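Putative trimethylamine methyltransferase (Rhizobium meliloti, PDB 4YYC) probably acts as a methyltransferase, as a member of the trimethylamine methyltransferase family. Local coordinates at residues 135-147 / 388-402. Numbering follows the deposited sequence.
Sequences TVFAPVYGPPFVR and FVLHAAGWLEGGLVS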
ATOM      1  N   THR A 135     -15.321   8.760  -2.413  1.00 14.67           N
ATOM      2  CA  THR A 135     -14.553   8.391  -1.204  1.00 14.33           C
ATOM      3  C   THR A 135     -14.433   9.627  -0.340  1.00 14.54           C
ATOM      4  O   THR A 135     -14.044  10.694  -0.808  1.00 14.71           O
ATOM      5  CB  THR A 135     -13.168   7.807  -1.563  1.00 14.48           C
ATOM      6  OG1 THR A 135     -13.343   6.551  -2.215  1.00 14.80           O
ATOM      7  CG2 THR A 135     -12.305   7.584  -0.317  1.00 14.35           C
ATOM      8  N   VAL A 136     -14.801   9.459   0.948  1.00 14.04           N
ATOM      9  CA  VAL A 136     -14.826  10.543   1.912  1.00 14.01           C
ATOM     10  C   VAL A 136     -13.969  10.125   3.113  1.00 13.86           C
ATOM     11  O   VAL A 136     -14.266   9.147   3.788  1.00 14.29           O
ATOM     12  CB  VAL A 136     -16.285  10.776   2.374  1.00 14.08           C
ATOM     13  CG1 VAL A 136     -16.369  11.810   3.471  1.00 14.20           C
ATOM     14  CG2 VAL A 136     -17.149  11.190   1.184  1.00 14.68           C
ATOM     15  N   PHE A 137     -12.957  10.934   3.425  1.00 13.88           N
ATOM     16  CA  PHE A 137     -12.049  10.685   4.534  1.00 13.73           C
ATOM     17  C   PHE A 137     -12.512  11.444   5.776  1.00 14.10           C
ATOM     18  O   PHE A 137     -12.801  12.656   5.715  1.00 14.59           O
ATOM     19  CB  PHE A 137     -10.644  11.139   4.212  1.00 13.98           C
ATOM     20  CG  PHE A 137      -9.975  10.356   3.121  1.00 13.89           C
ATOM     21  CD1 PHE A 137     -10.068   8.993   3.062  1.00 13.95           C
ATOM     22  CD2 PHE A 137      -9.178  11.017   2.170  1.00 14.52           C
ATOM     23  CE1 PHE A 137      -9.387   8.279   2.057  1.00 14.29           C
ATOM     24  CE2 PHE A 137      -8.501  10.310   1.185  1.00 14.58           C
ATOM     25  CZ  PHE A 137      -8.611   8.949   1.123  1.00 14.45           C
ATOM     26  N   ALA A 138     -12.458  10.771   6.930  1.00 13.19           N
ATOM     27  CA  ALA A 138     -12.758  11.366   8.233  1.00 13.55           C
ATOM     28  C   ALA A 138     -11.667  11.034   9.223  1.00 13.37           C
ATOM     29  O   ALA A 138     -10.965  10.015   9.060  1.00 13.75           O
ATOM     30  CB  ALA A 138     -14.053  10.859   8.804  1.00 13.95           C
ATOM     31  N   PRO A 139     -11.513  11.843  10.264  1.00 13.58           N
ATOM     32  CA  PRO A 139     -10.452  11.534  11.248  1.00 13.34           C
ATOM     33  C   PRO A 139     -10.649  10.296  12.107  1.00 12.92           C
ATOM     34  O   PRO A 139     -11.709   9.648  12.132  1.00 12.90           O
ATOM     35  CB  PRO A 139     -10.405  12.792  12.133  1.00 13.86           C
ATOM     36  CG  PRO A 139     -11.151  13.856  11.372  1.00 14.40           C
ATOM     37  CD  PRO A 139     -12.125  13.150  10.503  1.00 14.09           C
ATOM     38  N   VAL A 140      -9.562   9.953  12.783  1.00 12.86           N
ATOM     39  CA  VAL A 140      -9.596   9.094  13.974  1.00 12.83           C
ATOM     40  C   VAL A 140     -10.835   9.321  14.832  1.00 12.89           C
ATOM     41  O   VAL A 140     -11.272  10.452  15.032  1.00 13.27           O
ATOM     42  CB  VAL A 140      -8.306   9.252  14.779  1.00 13.04           C
ATOM     43  CG1 VAL A 140      -8.123  10.690  15.260  1.00 13.21           C
ATOM     44  CG2 VAL A 140      -8.207   8.227  15.914  1.00 13.42           C
ATOM     45  N   TYR A 141     -11.360   8.224  15.374  1.00 12.41           N
ATOM     46  CA  TYR A 141     -12.548   8.259  16.246  1.00 12.75           C
ATOM     47  C   TYR A 141     -12.308   7.341  17.445  1.00 12.86           C
ATOM     48  O   TYR A 141     -11.938   6.168  17.295  1.00 13.35           O
ATOM     49  CB  TYR A 141     -13.723   7.755  15.408  1.00 12.96           C
ATOM     50  CG  TYR A 141     -15.106   7.806  16.029  1.00 13.43           C
ATOM     51  CD1 TYR A 141     -15.448   6.939  17.058  1.00 13.79           C
ATOM     52  CD2 TYR A 141     -16.066   8.664  15.513  1.00 13.48           C
ATOM     53  CE1 TYR A 141     -16.720   6.943  17.615  1.00 14.06           C
ATOM     54  CE2 TYR A 141     -17.342   8.658  16.056  1.00 13.84           C
ATOM     55  CZ  TYR A 141     -17.663   7.803  17.089  1.00 14.39           C
ATOM     56  OH  TYR A 141     -18.944   7.818  17.654  1.00 15.30           O
ATOM     57  N   GLY A 142     -12.530   7.872  18.637  1.00 13.20           N
ATOM     58  CA  GLY A 142     -12.528   7.094  19.873  1.00 13.29           C
ATOM     59  C   GLY A 142     -11.432   7.247  20.913  1.00 13.71           C
ATOM     60  O   GLY A 142     -11.700   6.996  22.076  1.00 14.24           O
ATOM     61  N   PRO A 143     -10.181   7.645  20.546  1.00 13.23           N
ATOM     62  CA  PRO A 143      -9.147   7.515  21.584  1.00 13.65           C
ATOM     63  C   PRO A 143      -9.355   8.358  22.851  1.00 14.03           C
ATOM     64  O   PRO A 143      -9.652   9.539  22.789  1.00 14.43           O
ATOM     65  CB  PRO A 143      -7.890   8.009  20.858  1.00 13.46           C
ATOM     66  CG  PRO A 143      -8.126   7.561  19.464  1.00 13.22           C
ATOM     67  CD  PRO A 143      -9.573   7.825  19.220  1.00 13.47           C
ATOM     68  N   PRO A 144      -9.068   7.774  24.013  1.00 14.48           N
ATOM     69  CA  PRO A 144      -9.113   8.547  25.249  1.00 15.12           C
ATOM     70  C   PRO A 144      -7.813   9.243  25.579  1.00 14.85           C
ATOM     71  O   PRO A 144      -7.784  10.082  26.466  1.00 15.26           O
ATOM     72  CB  PRO A 144      -9.423   7.485  26.298  1.00 15.55           C
ATOM     73  CG  PRO A 144      -8.906   6.229  25.755  1.00 15.86           C
ATOM     74  CD  PRO A 144      -9.114   6.325  24.275  1.00 14.92           C
ATOM     75  N   PHE A 145      -6.742   8.860  24.884  1.00 14.77           N
ATOM     76  CA  PHE A 145      -5.438   9.486  25.065  1.00 15.24           C
ATOM     77  C   PHE A 145      -5.031  10.256  23.837  1.00 14.64           C
ATOM     78  O   PHE A 145      -5.437   9.945  22.717  1.00 14.00           O
ATOM     79  CB  PHE A 145      -4.342   8.432  25.327  1.00 15.96           C
ATOM     80  CG  PHE A 145      -4.527   7.649  26.597  1.00 17.54           C
ATOM     81  CD1 PHE A 145      -4.141   8.183  27.823  1.00 19.16           C
ATOM     82  CD2 PHE A 145      -5.122   6.408  26.559  1.00 18.25           C
ATOM     83  CE1 PHE A 145      -4.321   7.430  28.994  1.00 20.54           C
ATOM     84  CE2 PHE A 145      -5.312   5.664  27.719  1.00 19.97           C
ATOM     85  CZ  PHE A 145      -4.915   6.183  28.926  1.00 20.35           C
ATOM     86  N   VAL A 146      -4.190  11.260  24.064  1.00 14.67           N
ATOM     87  CA  VAL A 146      -3.456  11.902  22.974  1.00 14.95           C
ATOM     88  C   VAL A 146      -1.969  11.710  23.152  1.00 15.33           C
ATOM     89  O   VAL A 146      -1.488  11.487  24.286  1.00 15.06           O
ATOM     90  CB  VAL A 146      -3.756  13.415  22.821  1.00 15.54           C
ATOM     91  CG1 VAL A 146      -5.226  13.597  22.475  1.00 15.59           C
ATOM     92  CG2 VAL A 146      -3.371  14.197  24.074  1.00 16.18           C
ATOM     93  N   ARG A 147      -1.238  11.792  22.036  1.00 15.33           N
ATOM     94  CA  ARG A 147       0.170  12.097  22.081  1.00 16.37           C
ATOM     95  C   ARG A 147       0.319  13.526  21.672  1.00 16.26           C
ATOM     96  O   ARG A 147       0.051  13.844  20.501  1.00 15.64           O
ATOM     97  CB  ARG A 147       0.935  11.199  21.127  1.00 17.11           C
ATOM     98  CG  ARG A 147       1.354   9.953  21.765  1.00 18.64           C
ATOM     99  CD  ARG A 147       2.643  10.075  22.572  1.00 20.55           C
ATOM    100  NE  ARG A 147       3.043   8.758  22.929  1.00 21.87           N
ATOM    101  CZ  ARG A 147       4.033   8.463  23.731  1.00 22.09           C
ATOM    102  NH1 ARG A 147       4.748   9.407  24.341  1.00 22.53           N
ATOM    103  NH2 ARG A 147       4.276   7.198  23.954  1.00 22.94           N
ATOM    104  N   PHE A 388     -16.712   5.617   2.833  1.00 13.76           N
ATOM    105  CA  PHE A 388     -16.554   6.419   4.024  1.00 13.77           C
ATOM    106  C   PHE A 388     -15.432   5.821   4.833  1.00 13.34           C
ATOM    107  O   PHE A 388     -15.476   4.635   5.156  1.00 13.64           O
ATOM    108  CB  PHE A 388     -17.849   6.478   4.830  1.00 14.16           C
ATOM    109  CG  PHE A 388     -17.703   7.192   6.116  1.00 14.38           C
ATOM    110  CD1 PHE A 388     -17.258   8.506   6.132  1.00 14.61           C
ATOM    111  CD2 PHE A 388     -18.000   6.566   7.334  1.00 14.54           C
ATOM    112  CE1 PHE A 388     -17.105   9.180   7.316  1.00 14.93           C
ATOM    113  CE2 PHE A 388     -17.811   7.240   8.543  1.00 14.68           C
ATOM    114  CZ  PHE A 388     -17.363   8.549   8.525  1.00 14.79           C
ATOM    115  N   VAL A 389     -14.420   6.622   5.093  1.00 12.98           N
ATOM    116  CA  VAL A 389     -13.250   6.160   5.782  1.00 12.87           C
ATOM    117  C   VAL A 389     -13.146   6.857   7.124  1.00 12.83           C
ATOM    118  O   VAL A 389     -12.575   7.968   7.265  1.00 12.92           O
ATOM    119  CB  VAL A 389     -11.979   6.413   4.938  1.00 12.83           C
ATOM    120  CG1 VAL A 389     -10.780   5.751   5.590  1.00 12.73           C
ATOM    121  CG2 VAL A 389     -12.133   5.944   3.502  1.00 13.11           C
ATOM    122  N   LEU A 390     -13.622   6.164   8.146  1.00 13.01           N
ATOM    123  CA  LEU A 390     -13.328   6.554   9.508  1.00 13.30           C
ATOM    124  C   LEU A 390     -11.879   6.242   9.801  1.00 12.71           C
ATOM    125  O   LEU A 390     -11.296   5.316   9.228  1.00 12.65           O
ATOM    126  CB  LEU A 390     -14.250   5.780  10.456  1.00 13.54           C
ATOM    127  CG  LEU A 390     -14.387   6.359  11.874  1.00 13.94           C
ATOM    128  CD1 LEU A 390     -14.880   7.786  11.833  1.00 14.18           C
ATOM    129  CD2 LEU A 390     -15.320   5.415  12.649  1.00 14.08           C
ATOM    130  N   HIS A 391     -11.238   7.025  10.672  1.00 12.33           N
ATOM    131  CA  HIS A 391      -9.859   6.777  11.081  1.00 12.29           C
ATOM    132  C   HIS A 391      -8.865   6.977   9.935  1.00 12.01           C
ATOM    133  O   HIS A 391      -7.820   6.326   9.869  1.00 12.32           O
ATOM    134  CB  HIS A 391      -9.587   5.419  11.699  1.00 12.25           C
ATOM    135  CG  HIS A 391     -10.653   4.911  12.625  1.00 12.55           C
ATOM    136  ND1 HIS A 391     -10.962   5.501  13.827  1.00 12.81           N
ATOM    137  CD2 HIS A 391     -11.406   3.801  12.555  1.00 12.66           C
ATOM    138  CE1 HIS A 391     -11.885   4.802  14.440  1.00 12.69           C
ATOM    139  NE2 HIS A 391     -12.173   3.755  13.697  1.00 12.68           N
ATOM    140  N   ALA A 392      -9.180   7.876   9.020  1.00 11.92           N
ATOM    141  CA  ALA A 392      -8.245   8.119   7.912  1.00 11.88           C
ATOM    142  C   ALA A 392      -6.944   8.766   8.322  1.00 12.00           C
ATOM    143  O   ALA A 392      -5.935   8.610   7.625  1.00 12.36           O
ATOM    144  CB  ALA A 392      -8.943   8.959   6.844  1.00 12.02           C
ATOM    145  N   ALA A 393      -6.927   9.477   9.441  1.00 12.01           N
ATOM    146  CA  ALA A 393      -5.701  10.099   9.991  1.00 12.12           C
ATOM    147  C   ALA A 393      -5.746  10.226  11.465  1.00 12.39           C
ATOM    148  O   ALA A 393      -6.808  10.594  12.040  1.00 12.71           O
ATOM    149  CB  ALA A 393      -5.436  11.446   9.387  1.00 12.38           C
ATOM    150  N   GLY A 394      -4.623  10.004  12.098  1.00 12.51           N
ATOM    151  CA  GLY A 394      -4.460  10.266  13.522  1.00 12.90           C
ATOM    152  C   GLY A 394      -4.414   9.089  14.480  1.00 12.81           C
ATOM    153  O   GLY A 394      -3.992   9.270  15.643  1.00 13.55           O
ATOM    154  N   TRP A 395      -4.882   7.909  14.062  1.00 12.71           N
ATOM    155  CA  TRP A 395      -4.899   6.728  14.932  1.00 13.24           C
ATOM    156  C   TRP A 395      -3.505   6.196  15.230  1.00 13.30           C
ATOM    157  O   TRP A 395      -2.703   5.947  14.307  1.00 13.20           O
ATOM    158  CB  TRP A 395      -5.706   5.654  14.215  1.00 13.54           C
ATOM    159  CG  TRP A 395      -5.758   4.272  14.733  1.00 13.46           C
ATOM    160  CD1 TRP A 395      -4.732   3.369  14.856  1.00 13.59           C
ATOM    161  CD2 TRP A 395      -6.945   3.558  15.107  1.00 13.62           C
ATOM    162  NE1 TRP A 395      -5.226   2.128  15.232  1.00 13.50           N
ATOM    163  CE2 TRP A 395      -6.572   2.226  15.403  1.00 13.54           C
ATOM    164  CE3 TRP A 395      -8.299   3.918  15.239  1.00 14.23           C
ATOM    165  CZ2 TRP A 395      -7.492   1.283  15.816  1.00 13.77           C
ATOM    166  CZ3 TRP A 395      -9.179   2.974  15.631  1.00 14.45           C
ATOM    167  CH2 TRP A 395      -8.775   1.687  15.938  1.00 14.53           C
ATOM    168  N   LEU A 396      -3.260   5.908  16.499  1.00 13.41           N
ATOM    169  CA  LEU A 396      -2.055   5.256  16.920  1.00 13.61           C
ATOM    170  C   LEU A 396      -2.425   4.301  18.055  1.00 13.76           C
ATOM    171  O   LEU A 396      -3.495   4.407  18.686  1.00 13.34           O
ATOM    172  CB  LEU A 396      -1.048   6.363  17.383  1.00 14.32           C
ATOM    173  CG  LEU A 396       0.414   6.016  17.487  1.00 14.93           C
ATOM    174  CD1 LEU A 396       0.992   5.540  16.162  1.00 15.43           C
ATOM    175  CD2 LEU A 396       1.170   7.252  17.943  1.00 14.95           C
ATOM    176  N   GLU A 397      -1.541   3.356  18.335  1.00 14.04           N
ATOM    177  CA  GLU A 397      -1.607   2.524  19.500  1.00 14.73           C
ATOM    178  C   GLU A 397      -2.926   1.761  19.529  1.00 14.59           C
ATOM    179  O   GLU A 397      -3.604   1.671  20.546  1.00 14.96           O
ATOM    180  CB  GLU A 397      -1.351   3.352  20.792  1.00 15.45           C
ATOM    181  CG  GLU A 397      -0.908   2.497  21.942  1.00 16.45           C
ATOM    182  CD  GLU A 397      -0.865   3.264  23.236  1.00 16.85           C
ATOM    183  OE1 GLU A 397      -0.076   4.248  23.353  1.00 17.95           O
ATOM    184  OE2 GLU A 397      -1.653   2.937  24.136  1.00 18.18           O
ATOM    185  N   GLY A 398      -3.321   1.207  18.389  1.00 13.91           N
ATOM    186  CA  GLY A 398      -4.450   0.335  18.351  1.00 14.41           C
ATOM    187  C   GLY A 398      -5.766   1.003  18.654  1.00 14.76           C
ATOM    188  O   GLY A 398      -6.758   0.318  19.004  1.00 16.10           O
ATOM    189  N   GLY A 399      -5.827   2.321  18.499  1.00 14.22           N
ATOM    190  CA  GLY A 399      -7.059   3.049  18.745  1.00 14.50           C
ATOM    191  C   GLY A 399      -7.116   3.733  20.083  1.00 14.28           C
ATOM    192  O   GLY A 399      -8.096   4.398  20.372  1.00 15.02           O
ATOM    193  N   LEU A 400      -6.094   3.578  20.922  1.00 14.36           N
ATOM    194  CA  LEU A 400      -6.074   4.232  22.226  1.00 14.86           C
ATOM    195  C   LEU A 400      -5.576   5.632  22.179  1.00 14.01           C
ATOM    196  O   LEU A 400      -5.796   6.394  23.130  1.00 14.04           O
ATOM    197  CB  LEU A 400      -5.227   3.434  23.232  1.00 16.12           C
ATOM    198  CG  LEU A 400      -5.824   2.168  23.768  1.00 18.07           C
ATOM    199  CD1 LEU A 400      -4.820   1.412  24.610  1.00 19.05           C
ATOM    200  CD2 LEU A 400      -7.066   2.471  24.593  1.00 19.56           C
ATOM    201  N   VAL A 401      -4.873   5.992  21.092  1.00 13.19           N
ATOM    202  CA  VAL A 401      -4.259   7.310  20.985  1.00 13.07           C
ATOM    203  C   VAL A 401      -4.639   8.053  19.715  1.00 12.99           C
ATOM    204  O   VAL A 401      -4.609   7.466  18.634  1.00 13.39           O
ATOM    205  CB  VAL A 401      -2.718   7.155  21.048  1.00 12.94           C
ATOM    206  CG1 VAL A 401      -1.991   8.431  20.684  1.00 12.96           C
ATOM    207  CG2 VAL A 401      -2.318   6.691  22.450  1.00 13.28           C
ATOM    208  N   SER A 402      -4.964   9.346  19.866  1.00 13.01           N
ATOM    209  CA  SER A 402      -5.027  10.330  18.763  1.00 13.34           C
ATOM    210  C   SER A 402      -3.729  11.089  18.806  1.00 13.39           C
ATOM    211  O   SER A 402      -3.403  11.719  19.827  1.00 13.86           O
ATOM    212  CB  SER A 402      -6.212  11.293  18.897  1.00 14.07           C
ATOM    213  OG  SER A 402      -7.412  10.543  18.726  1.00 14.08           O
TER
HETATM  214  O   HOH W   1     -10.620   4.319  19.125  1.00 20.13           O
HETATM  215  O   HOH W   2       1.903   5.952  22.597  1.00 18.92           O
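Two short parallel strand pairings in the barrel-shaped core, Val-136/Phe-137 with Phe-388/Val-389 and Phe-145/Val-146 with Val-401/Ser-402, are linked by intervening stretches, one of them containing strand 395-396, that stay hydrogen-bonded to each other and place His-391 beside a bound unidentified ligand. In the first pairing Val-389 N donates to Val-136 O (2.8 Å) and Ala-138 N to Val-389 O; CG2 of Val-389 meets the ring edge of Phe-137 at CD1 (3.7 Å). The linkage continues beyond it: Ala-392 N approaches Ala-138 O almost head-on (C=O...N 171°), whereas His-391 N sits above the carbonyl plane of Pro-139 O (108°), well off a lone pair. Val-140 N then donates to Ala-393 O.

The imidazole of His-391 is held between Leu-390 CG over one face and Trp-395 CZ3, 3.4 Å above the plane, over the opposite one. Its ND1 accepts Tyr-141 N at 3.2 Å, the donor tilted 19° from the ring plane. With CG anti to the backbone N, the Tyr-141 ring leads away while its CB meets His-391 CE1. Nearby, water 1 donates to both Tyr-141 O and Gly-399 O. In the second pairing Ser-402 N donates to Phe-145 O (3.0 Å), and Arg-147 N to Ser-402 O. Ser-402 OG, beside the Pro-143 ring (CG 3.2 Å), is hydrogen-bonded to Val-181 O.

Two covered faces and a bonded ND1 would restrict the rotation of the His-391 ring, directing NE2 towards the ligand, probably from the crystallisation liquor, to which it is hydrogen-bonded.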